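Local coordinates for protein BZZ1 (PDB 1ZUU) that acts in endocytosis and trafficking to the vacuole and, with type I myosins, restores polarity of the actin cytoskeleton after salt stress, at residues 22-27 with 42-47. Sequence-based numbering, arbitrary orientation.
Sequences PGDKIS and NDTTGE
The carbonyl O of Lys25 takes two backbone N-H groups from the 42-47 loop. Asp43 N lies 2.8 Å from Lys25 O, and Thr44 N adds a weak bond to the same oxygen. The amide of Lys25 is held as well: Lys25 N donates to Thr44 OG1 over 2.8 Å, almost straight at 177°. With Thr44 OG1 anti to the carbonyl carbon (chi1 -65°) and turned to Lys25 N, Thr44 CG2 lies 3.5 Å from Asp24 OD1. One bond joins two side chains: Asn42 ND2 gives a hydrogen to Asp24 OD2 at 3.0 Å. The donor comes from above the carboxylate plane, yet the oxygen lies close to the amide plane of Asn42. Asp24 OD2 also accepts from Thr21 N, and Asn42 ND2 also donates to Thr19 O. In this first SH3 domain of BZZ1 the loop is the distal hairpin between strands 37-42 and 47-52. It closes with a G1 beta bulge, where Gly46 and Glu47 both face Asn42. Strand 26-28 runs antiparallel to strand 37-42, and Ile26 and Asn42 form a non-hydrogen-bonded pair. Ile26 CG2 packs 4.2 Å from Asn42 CA. Asn42 OD1 accepts from Thr45 N at 3.1 Å, an Asx motif in which the donor sits well above the plane of the side-chain carbonyl. An alanine at Asn42 would probably leave Asp24 OD2 and Thr19 O each short of a donor and Thr45 N without its side-chain acceptor.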
ATOM      1  N   PRO A  22       9.992   0.338  -1.244  1.00  4.36           N
ATOM      2  CA  PRO A  22      10.676   0.124   0.083  1.00  5.17           C
ATOM      3  C   PRO A  22      11.174   1.436   0.625  1.00  4.98           C
ATOM      4  O   PRO A  22      11.803   2.233  -0.100  1.00  5.88           O
ATOM      5  CB  PRO A  22      11.796  -0.864  -0.294  1.00  6.08           C
ATOM      6  CG  PRO A  22      11.155  -1.716  -1.376  1.00  6.41           C
ATOM      7  CD  PRO A  22      10.409  -0.685  -2.237  1.00  5.42           C
ATOM      8  N   GLY A  23      10.908   1.665   1.906  1.00  5.31           N
ATOM      9  CA  GLY A  23      11.281   2.900   2.576  1.00  5.51           C
ATOM     10  C   GLY A  23      10.180   3.944   2.689  1.00  5.28           C
ATOM     11  O   GLY A  23      10.315   4.881   3.440  1.00  7.95           O
ATOM     12  N   ASP A  24       9.106   3.790   1.909  1.00  4.46           N
ATOM     13  CA  ASP A  24       7.999   4.774   2.012  1.00  4.07           C
ATOM     14  C   ASP A  24       7.324   4.614   3.387  1.00  4.29           C
ATOM     15  O   ASP A  24       7.177   3.494   3.927  1.00  5.35           O
ATOM     16  CB  ASP A  24       7.010   4.528   0.909  1.00  4.27           C
ATOM     17  CG  ASP A  24       7.512   4.934  -0.498  1.00  4.72           C
ATOM     18  OD1 ASP A  24       8.564   5.619  -0.587  1.00  5.54           O
ATOM     19  OD2 ASP A  24       6.815   4.557  -1.478  1.00  5.04           O
ATOM     20  N   LYS A  25       6.870   5.740   3.902  1.00  3.68           N
ATOM     21  CA  LYS A  25       6.097   5.757   5.154  1.00  4.48           C
ATOM     22  C   LYS A  25       4.607   5.560   4.816  1.00  4.51           C
ATOM     23  O   LYS A  25       4.066   6.288   3.991  1.00  5.95           O
ATOM     24  CB  LYS A  25       6.257   7.135   5.863  1.00  4.97           C
ATOM     25  CG  LYS A  25       7.457   7.388   6.595  1.00  7.09           C
ATOM     26  CD  LYS A  25       8.748   7.391   5.879  1.00  6.99           C
ATOM     27  CE  LYS A  25       9.870   7.984   6.744  1.00  7.63           C
ATOM     28  NZ  LYS A  25      11.101   7.997   6.055  1.00  7.13           N
ATOM     29  N   ILE A  26       4.001   4.541   5.437  1.00  4.61           N
ATOM     30  CA  ILE A  26       2.639   4.157   5.095  1.00  4.08           C
ATOM     31  C   ILE A  26       1.776   4.087   6.370  1.00  4.75           C
ATOM     32  O   ILE A  26       2.315   3.964   7.501  1.00  5.19           O
ATOM     33  CB  ILE A  26       2.562   2.839   4.295  1.00  4.61           C
ATOM     34  CG1 ILE A  26       3.026   1.641   5.140  1.00  5.60           C
ATOM     35  CG2 ILE A  26       3.350   2.978   2.975  1.00  5.15           C
ATOM     36  CD1 ILE A  26       2.835   0.287   4.449  1.00  6.45           C
ATOM     37  N   SER A  27       0.477   4.073   6.168  1.00  4.21           N
ATOM     38  CA  SER A  27      -0.481   3.905   7.265  1.00  4.71           C
ATOM     39  C   SER A  27      -1.702   3.138   6.718  1.00  4.07           C
ATOM     40  O   SER A  27      -2.055   3.208   5.552  1.00  4.72           O
ATOM     41  CB  SER A  27      -0.918   5.256   7.816  1.00  5.67           C
ATOM     42  OG  SER A  27      -1.618   5.994   6.852  1.00  6.68           O
ATOM     43  N   ASN A  42       0.020   6.305   1.575  1.00  3.60           N
ATOM     44  CA  ASN A  42       1.465   6.441   1.432  1.00  3.37           C
ATOM     45  C   ASN A  42       1.750   7.901   1.779  1.00  3.59           C
ATOM     46  O   ASN A  42       1.502   8.789   0.986  1.00  4.10           O
ATOM     47  CB  ASN A  42       1.903   6.056   0.025  1.00  3.70           C
ATOM     48  CG  ASN A  42       3.403   6.061  -0.156  1.00  3.75           C
ATOM     49  OD1 ASN A  42       4.119   6.796   0.555  1.00  4.29           O
ATOM     50  ND2 ASN A  42       3.910   5.219  -1.071  1.00  4.19           N
ATOM     51  N   ASP A  43       2.262   8.131   3.014  1.00  3.71           N
ATOM     52  CA  ASP A  43       2.545   9.504   3.424  1.00  3.51           C
ATOM     53  C   ASP A  43       3.800  10.038   2.739  1.00  3.68           C
ATOM     54  O   ASP A  43       3.927  11.280   2.624  1.00  4.83           O
ATOM     55  CB  ASP A  43       2.595   9.674   4.949  1.00  4.36           C
ATOM     56  CG  ASP A  43       1.210   9.683   5.624  1.00  4.99           C
ATOM     57  OD1 ASP A  43       0.189   9.680   4.904  1.00  5.93           O
ATOM     58  OD2 ASP A  43       1.154   9.694   6.888  1.00  6.13           O
ATOM     59  N   THR A  44       4.704   9.198   2.292  1.00  3.79           N
ATOM     60  CA  THR A  44       5.835   9.680   1.494  1.00  4.02           C
ATOM     61  C   THR A  44       5.350  10.331   0.207  1.00  4.23           C
ATOM     62  O   THR A  44       5.832  11.403  -0.196  1.00  5.07           O
ATOM     63  CB  THR A  44       6.823   8.550   1.216  1.00  4.24           C
ATOM     64  OG1 THR A  44       7.390   8.146   2.475  1.00  4.36           O
ATOM     65  CG2 THR A  44       7.903   8.974   0.245  1.00  4.21           C
ATOM     66  N   THR A  45       4.387   9.704  -0.498  1.00  4.09           N
ATOM     67  CA  THR A  45       3.946  10.210  -1.796  1.00  5.40           C
ATOM     68  C   THR A  45       2.696  11.115  -1.698  1.00  5.38           C
ATOM     69  O   THR A  45       2.442  11.858  -2.662  1.00  7.13           O
ATOM     70  CB  THR A  45       3.647   9.037  -2.740  1.00  5.28           C
ATOM     71  OG1 THR A  45       2.529   8.364  -2.220  1.00  5.29           O
ATOM     72  CG2 THR A  45       4.843   8.120  -2.900  1.00  5.81           C
ATOM     73  N   GLY A  46       1.916  10.969  -0.648  0.50  5.61           N
ATOM     74  CA  GLY A  46       0.684  11.696  -0.493  0.50  6.18           C
ATOM     75  C   GLY A  46      -0.554  11.037  -1.052  0.50  4.94           C
ATOM     76  O   GLY A  46      -1.610  11.677  -1.056  0.50  6.09           O
ATOM     77  N   GLU A  47      -0.480   9.790  -1.522  0.50  5.05           N
ATOM     78  CA  GLU A  47      -1.593   9.132  -2.187  0.50  4.80           C
ATOM     79  C   GLU A  47      -2.193   8.087  -1.263  0.50  5.05           C
ATOM     80  O   GLU A  47      -1.555   7.594  -0.328  0.50  6.14           O
ATOM     81  CB  GLU A  47      -1.109   8.448  -3.464  0.50  5.81           C
ATOM     82  CG  GLU A  47      -0.340   9.344  -4.420  0.50  7.40           C
ATOM     83  CD  GLU A  47      -1.054  10.619  -4.766  0.50  9.10           C
ATOM     84  OE1 GLU A  47      -2.303  10.622  -4.774  0.50  9.20           O
ATOM     85  OE2 GLU A  47      -0.372  11.605  -5.156  0.50 12.83           O
TER